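Local coordinates for protein triacylglycerol lipase (Clostridium botulinum, PDB 5AH1) that hydrolyses ester bonds as a zinc-binding triacylglycerol lipase of the alpha/beta-hydrolase fold and also acts on synthetic polyesters, at residues 28-32 / 358-362; 234-239 / 362-368; 342-346 / 380-384. All coordinates share one frame; numbering follows the deposited sequence.

Overall arrangement
The modelled chain starts at residue 28, and contact 1 at once ties this N-terminal segment to helix 357-363. It closes the longest loop of the three, a loop that includes five of the seven strands of the central parallel sheet of the alpha/beta-hydrolase fold. Contact 2 joins helix 235-239 to the end of the same helix 357-363 and to the loop after it. Contact 3 closes a short loop from strand 345-347 to residues 380-384. All three pairs of segments cross along the chain; none nests within another. Contacts 1 and 2 share Leu-362, and Ile-30 also packs on Leu-236 and Leu-239. A backbone hydrogen bond from Ser-345 N to Gly-364 O joins contacts 2 and 3.

Contact 1. Residues 28-32 / 358-362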
ATOM      1  N   ILE A  28      -6.533 -11.157  22.192  1.00 45.14           N
ATOM      2  CA  ILE A  28      -7.463 -12.283  22.273  1.00 45.32           C
ATOM      3  C   ILE A  28      -8.437 -12.285  21.091  1.00 44.30           C
ATOM      4  O   ILE A  28      -8.571 -13.293  20.393  1.00 45.05           O
ATOM      5  CB  ILE A  28      -8.270 -12.274  23.608  1.00 46.45           C
ATOM      6  CG1 ILE A  28      -7.337 -12.546  24.795  1.00 47.05           C
ATOM      7  CG2 ILE A  28      -9.410 -13.306  23.567  1.00 46.78           C
ATOM      8  CD1 ILE A  28      -8.050 -12.685  26.151  1.00 47.45           C
ATOM      9  N   LYS A  29      -9.111 -11.160  20.868  1.00 42.11           N
ATOM     10  CA  LYS A  29     -10.187 -11.095  19.875  1.00 39.61           C
ATOM     11  C   LYS A  29     -10.099  -9.848  18.999  1.00 34.98           C
ATOM     12  O   LYS A  29     -10.019  -8.723  19.499  1.00 34.24           O
ATOM     13  CB  LYS A  29     -11.546 -11.142  20.579  1.00 41.72           C
ATOM     14  CG  LYS A  29     -12.730 -11.311  19.629  1.00 43.66           C
ATOM     15  CD  LYS A  29     -14.060 -11.440  20.378  1.00 45.33           C
ATOM     16  CE  LYS A  29     -14.115 -12.710  21.225  1.00 46.61           C
ATOM     17  NZ  LYS A  29     -15.459 -12.934  21.842  1.00 47.28           N
ATOM     18  N   ILE A  30     -10.122 -10.050  17.686  1.00 31.15           N
ATOM     19  CA  ILE A  30     -10.100  -8.916  16.775  1.00 27.53           C
ATOM     20  C   ILE A  30     -11.527  -8.397  16.637  1.00 24.22           C
ATOM     21  O   ILE A  30     -12.437  -9.129  16.262  1.00 23.46           O
ATOM     22  CB  ILE A  30      -9.493  -9.249  15.407  1.00 27.16           C
ATOM     23  CG1 ILE A  30      -8.011  -9.595  15.586  1.00 27.32           C
ATOM     24  CG2 ILE A  30      -9.596  -8.048  14.467  1.00 26.59           C
ATOM     25  CD1 ILE A  30      -7.342 -10.123  14.336  1.00 27.41           C
ATOM     26  N   PRO A  31     -11.730  -7.125  16.957  1.00 21.38           N
ATOM     27  CA  PRO A  31     -13.068  -6.535  16.917  1.00 21.01           C
ATOM     28  C   PRO A  31     -13.547  -6.336  15.488  1.00 19.08           C
ATOM     29  O   PRO A  31     -12.733  -6.207  14.569  1.00 19.80           O
ATOM     30  CB  PRO A  31     -12.866  -5.189  17.609  1.00 22.69           C
ATOM     31  CG  PRO A  31     -11.391  -4.936  17.448  1.00 23.23           C
ATOM     32  CD  PRO A  31     -10.712  -6.182  17.434  1.00 22.24           C
ATOM     33  N   THR A  32     -14.859  -6.327  15.322  1.00 16.67           N
ATOM     34  CA  THR A  32     -15.488  -6.005  14.056  1.00 15.53           C
ATOM     35  C   THR A  32     -16.410  -4.823  14.336  1.00 15.10           C
ATOM     36  O   THR A  32     -16.375  -4.235  15.428  1.00 15.43           O
ATOM     37  CB  THR A  32     -16.288  -7.190  13.499  1.00 16.15           C
ATOM     38  OG1 THR A  32     -17.340  -7.517  14.409  1.00 16.18           O
ATOM     39  CG2 THR A  32     -15.388  -8.412  13.285  1.00 17.12           C
ATOM     40  N   PRO A 358      -4.931  -6.055  19.269  1.00 12.87           N
ATOM     41  CA  PRO A 358      -5.325  -7.446  19.017  1.00 12.87           C
ATOM     42  C   PRO A 358      -4.729  -8.014  17.732  1.00 11.15           C
ATOM     43  O   PRO A 358      -4.402  -9.205  17.675  1.00 12.43           O
ATOM     44  CB  PRO A 358      -6.853  -7.372  18.927  1.00 14.76           C
ATOM     45  CG  PRO A 358      -7.161  -5.968  18.617  1.00 16.38           C
ATOM     46  CD  PRO A 358      -6.077  -5.136  19.256  1.00 14.84           C
ATOM     47  N   THR A 359      -4.583  -7.178  16.710  1.00 11.09           N
ATOM     48  CA  THR A 359      -4.033  -7.624  15.446  1.00 10.36           C
ATOM     49  C   THR A 359      -2.547  -7.952  15.605  1.00 10.81           C
ATOM     50  O   THR A 359      -2.081  -8.989  15.125  1.00 10.99           O
ATOM     51  CB  THR A 359      -4.263  -6.580  14.345  1.00 10.21           C
ATOM     52  OG1 THR A 359      -3.789  -5.307  14.788  1.00 10.93           O
ATOM     53  CG2 THR A 359      -5.751  -6.469  14.026  1.00 11.45           C
ATOM     54  N   ALA A 360      -1.799  -7.081  16.279  1.00 11.04           N
ATOM     55  CA  ALA A 360      -0.386  -7.336  16.550  1.00 11.09           C
ATOM     56  C   ALA A 360      -0.207  -8.597  17.377  1.00 11.53           C
ATOM     57  O   ALA A 360       0.681  -9.393  17.121  1.00 10.86           O
ATOM     58  CB  ALA A 360       0.227  -6.159  17.276  1.00 11.70           C
ATOM     59  N   ASN A 361      -1.051  -8.773  18.384  1.00 10.65           N
ATOM     60  CA  ASN A 361      -0.885  -9.903  19.283  1.00 12.49           C
ATOM     61  C   ASN A 361      -1.274 -11.215  18.595  1.00 11.80           C
ATOM     62  O   ASN A 361      -0.623 -12.237  18.812  1.00 12.44           O
ATOM     63  CB  ASN A 361      -1.636  -9.651  20.594  1.00 14.66           C
ATOM     64  CG  ASN A 361      -1.054  -8.449  21.361  1.00 17.90           C
ATOM     65  OD1 ASN A 361       0.093  -8.040  21.118  1.00 19.28           O
ATOM     66  ND2 ASN A 361      -1.847  -7.865  22.257  1.00 19.82           N
ATOM     67  N   LEU A 362      -2.308 -11.205  17.758  1.00 11.79           N
ATOM     68  CA  LEU A 362      -2.636 -12.427  17.023  1.00 12.90           C
ATOM     69  C   LEU A 362      -1.577 -12.796  15.989  1.00 11.91           C
ATOM     70  O   LEU A 362      -1.177 -13.944  15.905  1.00 11.82           O
ATOM     71  CB  LEU A 362      -4.041 -12.355  16.397  1.00 16.38           C
ATOM     72  CG  LEU A 362      -5.213 -12.499  17.382  1.00 20.44           C
ATOM     73  CD1 LEU A 362      -6.498 -12.733  16.640  1.00 21.76           C
ATOM     74  CD2 LEU A 362      -5.014 -13.616  18.431  1.00 22.41           C
TER
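Ile-30 lays the end of its side chain against helix 357-363, between Thr-359 and Leu-362. Its CG1 stands anti to the carbonyl carbon (chi1 -65°), and the chain runs on extended to CD1. That puts Ile-30 CD1 3.6 Å from Leu-362 CD1. The same methyl lies 4.0 Å from Thr-359 CG2, whose side chain crosses that of Ile-30 at about a right angle. Leu-362 offers one methyl to Ile-30, while its other methyl, CD2, is 4.1 Å from Ile-28 O.

A second apolar patch is formed by two prolines. Pro-31 CD rests 3.7 Å from Pro-358 CG, the two side chains crossing at about a right angle.

The polar atoms contribute only van der Waals touches, since no hydrogen bond spans the two segments. Lys-29 O lies 3.5 Å from Pro-358 CB. Thr-359 OG1 turns to the carbonyls Gly-385 O and Phe-356 O, which must share its one proton; CG2 is the branch that meets Ile-30.

This apolar surface contact lays the N-terminal loop on helix 357-363 of the alpha/beta-hydrolase fold, ahead of helix 36-42. Ile-30 and Pro-31 also touch Tyr-248 of helix 242-257, and Ile-30 reaches Leu-236 and Leu-239 of helix 235-239.

Contact 2. Residues 234-239 / 362-368; sequences TTLSDL and LMGRYSR. With K (potassium ion), chain D.
Tyr-366 lays one ring face against Leu-239, whose CB sits over it 3.9 Å from the ring centroid in a CH-pi contact. In this alpha/beta-hydrolase fold the contact joins the short, N-capped helix 235-239 to the loop leaving helix 357-363. With CG anti to the backbone N (chi1 -178°), the Tyr-366 ring extends toward helix 235-239. Thr-235 CB and Asp-238 CB approach it obliquely.

Met-363 crosses the side chains of Thr-234 and Thr-235 at a slant, its chain bent at chi3. Its SD lies 3.5 Å from Thr-234 OG1, the N-cap oxygen, which accepts from Leu-236 N and is bonded to Val-386 O. Met-363 SD also meets Leu-236 CB. The side chains of Leu-239 and Leu-362 cross at about a right angle, CD1 against CD1.

Asp-238 and Arg-368 form a salt bridge, with the carboxylate and guanidinium planes 32° apart. Asp-238 OD2 lies at the guanidinium edge, 2.8 Å from Arg-368 NH1, but the hydrogen bond is weak at 139°. Thr-310 OG1 bonds both groups, to Asp-238 OD2 and Arg-368 NH2. The Ser-237 and Asp-238 carbonyls bind a potassium ion with Met-240 O.

One water accepts from Thr-235 OG1 at 2.8 Å and donates to Met-363 O and Tyr-366 O.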
ATOM      1  N   THR A 234       0.490 -10.694   4.555  1.00  7.21           N
ATOM      2  CA  THR A 234       0.404 -10.546   5.982  1.00  7.26           C
ATOM      3  C   THR A 234      -0.443 -11.666   6.548  1.00  7.04           C
ATOM      4  O   THR A 234      -1.517 -11.978   6.037  1.00  7.11           O
ATOM      5  CB  THR A 234      -0.192  -9.186   6.402  1.00  7.49           C
ATOM      6  OG1 THR A 234      -0.467  -9.263   7.794  1.00  7.87           O
ATOM      7  CG2 THR A 234      -1.470  -8.818   5.621  1.00  8.62           C
ATOM      8  N   THR A 235       0.036 -12.251   7.640  1.00  7.27           N
ATOM      9  CA  THR A 235      -0.719 -13.320   8.281  1.00  7.78           C
ATOM     10  C   THR A 235      -1.978 -12.809   8.973  1.00  7.50           C
ATOM     11  O   THR A 235      -2.823 -13.602   9.350  1.00  8.26           O
ATOM     12  CB  THR A 235       0.132 -14.158   9.243  1.00  8.68           C
ATOM     13  OG1 THR A 235       0.571 -13.360  10.344  1.00  8.05           O
ATOM     14  CG2 THR A 235       1.313 -14.798   8.522  1.00  9.55           C
ATOM     15  N   LEU A 236      -2.147 -11.493   9.056  1.00  7.95           N
ATOM     16  CA  LEU A 236      -3.422 -10.944   9.516  1.00  8.42           C
ATOM     17  C   LEU A 236      -4.549 -11.367   8.579  1.00  7.19           C
ATOM     18  O   LEU A 236      -5.652 -11.716   9.025  1.00  8.78           O
ATOM     19  CB  LEU A 236      -3.375  -9.423   9.644  1.00  9.48           C
ATOM     20  CG  LEU A 236      -4.623  -8.780  10.261  1.00 11.05           C
ATOM     21  CD1 LEU A 236      -4.895  -9.314  11.660  1.00 12.63           C
ATOM     22  CD2 LEU A 236      -4.461  -7.285  10.277  1.00 10.69           C
ATOM     23  N   SER A 237      -4.291 -11.375   7.274  1.00  7.63           N
ATOM     24  CA  SER A 237      -5.289 -11.899   6.363  1.00  8.06           C
ATOM     25  C   SER A 237      -5.431 -13.413   6.534  1.00  7.61           C
ATOM     26  O   SER A 237      -6.552 -13.927   6.607  1.00  9.00           O
ATOM     27  CB  SER A 237      -5.002 -11.554   4.909  1.00  8.80           C
ATOM     28  OG  SER A 237      -5.995 -12.185   4.120  1.00  9.34           O
ATOM     29  N   ASP A 238      -4.319 -14.140   6.587  1.00  7.43           N
ATOM     30  CA  ASP A 238      -4.378 -15.591   6.716  1.00  7.97           C
ATOM     31  C   ASP A 238      -5.266 -16.030   7.892  1.00  7.94           C
ATOM     32  O   ASP A 238      -6.060 -16.955   7.773  1.00  9.11           O
ATOM     33  CB  ASP A 238      -2.994 -16.179   6.950  1.00  9.06           C
ATOM     34  CG  ASP A 238      -2.028 -15.966   5.798  1.00 10.57           C
ATOM     35  OD1 ASP A 238      -2.342 -15.303   4.810  1.00 12.12           O
ATOM     36  OD2 ASP A 238      -0.889 -16.456   5.916  1.00 13.94           O
ATOM     37  N   LEU A 239      -5.128 -15.352   9.026  1.00  8.93           N
ATOM     38  CA  LEU A 239      -5.708 -15.817  10.270  1.00 10.68           C
ATOM     39  C   LEU A 239      -7.188 -15.419  10.450  1.00 11.15           C
ATOM     40  O   LEU A 239      -7.874 -16.005  11.288  1.00 13.56           O
ATOM     41  CB  LEU A 239      -4.865 -15.390  11.484  1.00 10.64           C
ATOM     42  CG  LEU A 239      -4.803 -13.916  11.888  1.00 10.81           C
ATOM     43  CD1 LEU A 239      -5.956 -13.524  12.802  1.00 10.95           C
ATOM     44  CD2 LEU A 239      -3.491 -13.651  12.576  1.00 11.43           C
ATOM     45  N   LEU A 362      -2.308 -11.205  17.758  1.00 11.79           N
ATOM     46  CA  LEU A 362      -2.636 -12.427  17.023  1.00 12.90           C
ATOM     47  C   LEU A 362      -1.577 -12.796  15.989  1.00 11.91           C
ATOM     48  O   LEU A 362      -1.177 -13.944  15.905  1.00 11.82           O
ATOM     49  CB  LEU A 362      -4.041 -12.355  16.397  1.00 16.38           C
ATOM     50  CG  LEU A 362      -5.213 -12.499  17.382  1.00 20.44           C
ATOM     51  CD1 LEU A 362      -6.498 -12.733  16.640  1.00 21.76           C
ATOM     52  CD2 LEU A 362      -5.014 -13.616  18.431  1.00 22.41           C
ATOM     53  N   MET A 363      -1.111 -11.835  15.202  1.00 10.60           N
ATOM     54  CA  MET A 363      -0.017 -12.126  14.291  1.00  9.60           C
ATOM     55  C   MET A 363       1.226 -12.573  15.065  1.00  9.47           C
ATOM     56  O   MET A 363       1.991 -13.407  14.603  1.00 10.13           O
ATOM     57  CB  MET A 363       0.360 -10.892  13.474  1.00  9.92           C
ATOM     58  CG  MET A 363      -0.483 -10.652  12.243  1.00 11.48           C
ATOM     59  SD  MET A 363       0.164  -9.281  11.235  1.00 12.21           S
ATOM     60  CE  MET A 363      -0.426  -8.004  12.253  1.00 11.34           C
ATOM     61  N   GLY A 364       1.416 -11.996  16.248  1.00  9.72           N
ATOM     62  CA  GLY A 364       2.602 -12.245  17.049  1.00  9.87           C
ATOM     63  C   GLY A 364       2.684 -13.636  17.651  1.00  9.52           C
ATOM     64  O   GLY A 364       3.685 -13.972  18.288  1.00 10.53           O
ATOM     65  N   ARG A 365       1.651 -14.447  17.448  0.53  9.93           N
ATOM     66  CA  ARG A 365       1.688 -15.837  17.899  0.53 10.65           C
ATOM     67  C   ARG A 365       1.126 -16.802  16.863  0.53 10.65           C
ATOM     68  O   ARG A 365       0.846 -17.966  17.171  0.53 11.91           O
ATOM     69  CB  ARG A 365       0.922 -15.996  19.208  0.53 11.50           C
ATOM     70  CG  ARG A 365      -0.587 -15.787  19.090  0.53 13.57           C
ATOM     71  CD  ARG A 365      -1.219 -15.662  20.470  0.53 15.86           C
ATOM     72  NE  ARG A 365      -0.660 -14.503  21.154  0.53 17.19           N
ATOM     73  CZ  ARG A 365      -0.636 -14.330  22.468  0.53 18.14           C
ATOM     74  NH1 ARG A 365      -1.151 -15.255  23.269  0.53 18.85           N
ATOM     75  NH2 ARG A 365      -0.085 -13.226  22.969  0.53 17.91           N
ATOM     76  N   TYR A 366       0.964 -16.324  15.633  1.00 10.87           N
ATOM     77  CA  TYR A 366       0.381 -17.140  14.571  1.00 10.39           C
ATOM     78  C   TYR A 366       1.447 -17.900  13.792  1.00 10.80           C
ATOM     79  O   TYR A 366       2.318 -17.301  13.158  1.00 10.44           O
ATOM     80  CB  TYR A 366      -0.431 -16.273  13.615  1.00 10.34           C
ATOM     81  CG  TYR A 366      -1.114 -17.046  12.504  1.00 10.05           C
ATOM     82  CD1 TYR A 366      -2.337 -17.647  12.710  1.00 10.77           C
ATOM     83  CD2 TYR A 366      -0.540 -17.176  11.261  1.00 10.11           C
ATOM     84  CE1 TYR A 366      -2.967 -18.360  11.698  1.00 10.84           C
ATOM     85  CE2 TYR A 366      -1.155 -17.866  10.240  1.00 11.12           C
ATOM     86  CZ  TYR A 366      -2.365 -18.456  10.460  1.00 11.25           C
ATOM     87  OH  TYR A 366      -2.985 -19.130   9.434  1.00 12.35           O
ATOM     88  N   SER A 367       1.345 -19.223  13.859  0.51 11.28           N
ATOM     89  CA  SER A 367       2.168 -20.132  13.079  0.51 12.17           C
ATOM     90  C   SER A 367       1.305 -20.939  12.137  0.51 12.15           C
ATOM     91  O   SER A 367       0.078 -21.006  12.297  0.51 12.19           O
ATOM     92  CB  SER A 367       2.905 -21.093  14.001  0.51 13.43           C
ATOM     93  OG  SER A 367       3.821 -20.389  14.800  0.51 14.01           O
ATOM     94  N   ARG A 368       1.948 -21.569  11.163  1.00 12.35           N
ATOM     95  CA  ARG A 368       1.239 -22.466  10.260  1.00 13.33           C
ATOM     96  C   ARG A 368       2.216 -23.347   9.506  1.00 14.34           C
ATOM     97  O   ARG A 368       3.180 -22.855   8.899  1.00 14.79           O
ATOM     98  CB  ARG A 368       0.400 -21.663   9.257  1.00 13.49           C
ATOM     99  CG  ARG A 368      -0.462 -22.527   8.357  1.00 14.40           C
ATOM    100  CD  ARG A 368      -1.145 -21.725   7.280  1.00 14.61           C
ATOM    101  NE  ARG A 368      -0.158 -21.149   6.371  1.00 14.49           N
ATOM    102  CZ  ARG A 368      -0.257 -19.967   5.791  1.00 14.33           C
ATOM    103  NH1 ARG A 368      -1.308 -19.194   6.019  1.00 17.78           N
ATOM    104  NH2 ARG A 368       0.712 -19.548   4.999  1.00 14.31           N
TER
HETATM  105  K     K D1457      -8.072 -16.199   6.148  1.00 10.14           K
HETATM  106  O   HOH W   1       2.317 -14.589  12.102  1.00  9.37           O

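Contact 3. Residues 342-346 / 380-384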
ATOM      1  N   THR A 342       7.078 -16.324  26.417  1.00 15.19           N
ATOM      2  CA  THR A 342       6.613 -17.278  25.408  1.00 15.43           C
ATOM      3  C   THR A 342       7.331 -17.200  24.061  1.00 15.55           C
ATOM      4  O   THR A 342       7.162 -18.095  23.227  1.00 16.21           O
ATOM      5  CB  THR A 342       5.149 -17.034  25.075  1.00 15.26           C
ATOM      6  OG1 THR A 342       5.008 -15.691  24.599  1.00 15.42           O
ATOM      7  CG2 THR A 342       4.251 -17.273  26.285  1.00 16.63           C
ATOM      8  N   GLY A 343       8.077 -16.132  23.808  1.00 14.42           N
ATOM      9  CA  GLY A 343       8.664 -15.935  22.500  1.00 13.29           C
ATOM     10  C   GLY A 343       7.730 -15.269  21.503  1.00 12.46           C
ATOM     11  O   GLY A 343       8.151 -14.924  20.400  1.00 13.52           O
ATOM     12  N   HIS A 344       6.469 -15.077  21.872  1.00 11.76           N
ATOM     13  CA  HIS A 344       5.521 -14.394  20.997  1.00 10.93           C
ATOM     14  C   HIS A 344       5.875 -12.914  20.912  1.00 11.19           C
ATOM     15  O   HIS A 344       6.496 -12.368  21.820  1.00 13.50           O
ATOM     16  CB  HIS A 344       4.100 -14.536  21.525  1.00 12.16           C
ATOM     17  CG  HIS A 344       3.604 -15.945  21.531  1.00 13.27           C
ATOM     18  ND1 HIS A 344       2.695 -16.410  22.456  1.00 14.40           N
ATOM     19  CD2 HIS A 344       3.891 -16.991  20.723  1.00 14.62           C
ATOM     20  CE1 HIS A 344       2.444 -17.685  22.218  1.00 14.94           C
ATOM     21  NE2 HIS A 344       3.158 -18.063  21.174  1.00 15.10           N
ATOM     22  N   SER A 345       5.482 -12.271  19.811  1.00 10.19           N
ATOM     23  CA  SER A 345       5.592 -10.817  19.681  1.00 10.58           C
ATOM     24  C   SER A 345       4.309 -10.159  20.163  1.00 10.64           C
ATOM     25  O   SER A 345       3.208 -10.630  19.867  1.00 11.88           O
ATOM     26  CB  SER A 345       5.877 -10.387  18.242  1.00 11.18           C
ATOM     27  OG  SER A 345       7.220 -10.655  17.870  1.00 12.08           O
ATOM     28  N   VAL A 346       4.463  -9.076  20.910  1.00 10.37           N
ATOM     29  CA  VAL A 346       3.345  -8.332  21.470  1.00 11.17           C
ATOM     30  C   VAL A 346       3.521  -6.844  21.231  1.00 11.13           C
ATOM     31  O   VAL A 346       4.635  -6.358  21.032  1.00 10.97           O
ATOM     32  CB  VAL A 346       3.192  -8.593  22.977  1.00 12.71           C
ATOM     33  CG1 VAL A 346       2.940 -10.056  23.207  1.00 13.42           C
ATOM     34  CG2 VAL A 346       4.424  -8.147  23.734  1.00 13.70           C
ATOM     35  N   TRP A 380       8.097 -14.767  11.650  1.00  9.04           N
ATOM     36  CA  TRP A 380       6.964 -13.982  11.175  1.00  8.17           C
ATOM     37  C   TRP A 380       6.275 -13.215  12.300  1.00  8.36           C
ATOM     38  O   TRP A 380       5.419 -12.389  12.046  1.00  8.36           O
ATOM     39  CB  TRP A 380       5.953 -14.878  10.473  1.00  8.17           C
ATOM     40  CG  TRP A 380       6.391 -15.307   9.120  1.00  7.85           C
ATOM     41  CD1 TRP A 380       7.334 -16.241   8.810  1.00  7.66           C
ATOM     42  CD2 TRP A 380       5.878 -14.831   7.879  1.00  7.45           C
ATOM     43  NE1 TRP A 380       7.440 -16.370   7.462  1.00  7.94           N
ATOM     44  CE2 TRP A 380       6.565 -15.502   6.858  1.00  7.32           C
ATOM     45  CE3 TRP A 380       4.918 -13.876   7.532  1.00  7.27           C
ATOM     46  CZ2 TRP A 380       6.292 -15.282   5.506  1.00  8.10           C
ATOM     47  CZ3 TRP A 380       4.670 -13.639   6.203  1.00  7.45           C
ATOM     48  CH2 TRP A 380       5.362 -14.322   5.199  1.00  8.67           C
ATOM     49  N   PHE A 381       6.611 -13.504  13.551  1.00  8.48           N
ATOM     50  CA  PHE A 381       5.895 -12.886  14.656  1.00  8.48           C
ATOM     51  C   PHE A 381       6.018 -11.347  14.762  1.00  8.54           C
ATOM     52  O   PHE A 381       5.017 -10.669  15.005  1.00  8.97           O
ATOM     53  CB  PHE A 381       6.261 -13.514  16.006  1.00  9.59           C
ATOM     54  CG  PHE A 381       5.874 -14.971  16.166  1.00 10.06           C
ATOM     55  CD1 PHE A 381       5.003 -15.633  15.308  1.00 10.42           C
ATOM     56  CD2 PHE A 381       6.404 -15.684  17.224  1.00 10.57           C
ATOM     57  CE1 PHE A 381       4.690 -16.981  15.518  1.00 10.93           C
ATOM     58  CE2 PHE A 381       6.102 -17.005  17.431  1.00 12.40           C
ATOM     59  CZ  PHE A 381       5.248 -17.653  16.574  1.00 11.45           C
ATOM     60  N   PRO A 382       7.234 -10.786  14.635  1.00  8.77           N
ATOM     61  CA  PRO A 382       7.326  -9.324  14.761  1.00  9.00           C
ATOM     62  C   PRO A 382       6.490  -8.618  13.700  1.00  7.58           C
ATOM     63  O   PRO A 382       6.447  -9.043  12.538  1.00  8.42           O
ATOM     64  CB  PRO A 382       8.827  -9.044  14.588  1.00  9.06           C
ATOM     65  CG  PRO A 382       9.491 -10.323  15.054  1.00  9.70           C
ATOM     66  CD  PRO A 382       8.564 -11.416  14.576  1.00  8.53           C
ATOM     67  N   ASN A 383       5.854  -7.520  14.086  1.00  7.53           N
ATOM     68  CA  ASN A 383       4.981  -6.813  13.152  1.00  7.56           C
ATOM     69  C   ASN A 383       4.798  -5.347  13.547  1.00  8.36           C
ATOM     70  O   ASN A 383       5.383  -4.880  14.528  1.00  9.17           O
ATOM     71  CB  ASN A 383       3.644  -7.575  12.999  1.00  7.45           C
ATOM     72  CG  ASN A 383       2.815  -7.584  14.266  1.00  8.22           C
ATOM     73  OD1 ASN A 383       2.140  -6.600  14.585  1.00  9.04           O
ATOM     74  ND2 ASN A 383       2.865  -8.693  15.008  1.00  8.98           N
ATOM     75  N   ASP A 384       4.016  -4.633  12.743  1.00  8.32           N
ATOM     76  CA  ASP A 384       3.732  -3.210  12.974  1.00  8.61           C
ATOM     77  C   ASP A 384       2.258  -2.960  13.282  1.00  9.07           C
ATOM     78  O   ASP A 384       1.781  -1.822  13.196  1.00  9.77           O
ATOM     79  CB  ASP A 384       4.176  -2.357  11.775  1.00  8.53           C
ATOM     80  CG  ASP A 384       3.351  -2.618  10.525  1.00  8.07           C
ATOM     81  OD1 ASP A 384       2.394  -3.433  10.588  1.00  7.92           O
ATOM     82  OD2 ASP A 384       3.675  -2.039   9.468  1.00  8.54           O
TER
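The rings of His-344 and Phe-381 meet in an offset edge-to-face pair, with the edge of the imidazole turned toward the phenyl face. Their centroids are 5.8 Å apart and the planes stand at 72°. The nearest atoms are His-344 CD2 and Phe-381 CE2, 4.0 Å apart, with CE2 close to the imidazole plane. Thr-342 CB sits over one face of the imidazole, nearer its border than its centre, 3.6 Å from the plane. Gly-343 O lies at the edge of the Phe-381 ring, in its plane, 3.7 Å from Phe-381 CD2.

Before the histidine the chain makes an ST turn, in which Thr-342 OG1 accepts from His-344 N. Gly-343 in it has a positive phi (85°). The turn leads into strand 345-347, which pairs antiparallel with strand 336-338 in a small hairpin. Ser-345 N is also bonded to Gly-364 O, just beyond helix 357-363.

Ser-345 points at the backbone of the other segment. A chi1 of -74° swings OG to the side of the backbone N, against Phe-381 CB and the Pro-382 ring. Ser-345 OG is 3.2 Å from Pro-382 N, which has no hydrogen to give. Ser-345 CB lies 3.4 Å from Phe-381 O. That oxygen accepts from Asn-383 ND2, which also donates to Ala-360 O. The next residue, Asp-384, bonds His-426 ND1 through OD2, consistent with the acid-histidine pair of an alpha/beta-hydrolase triad.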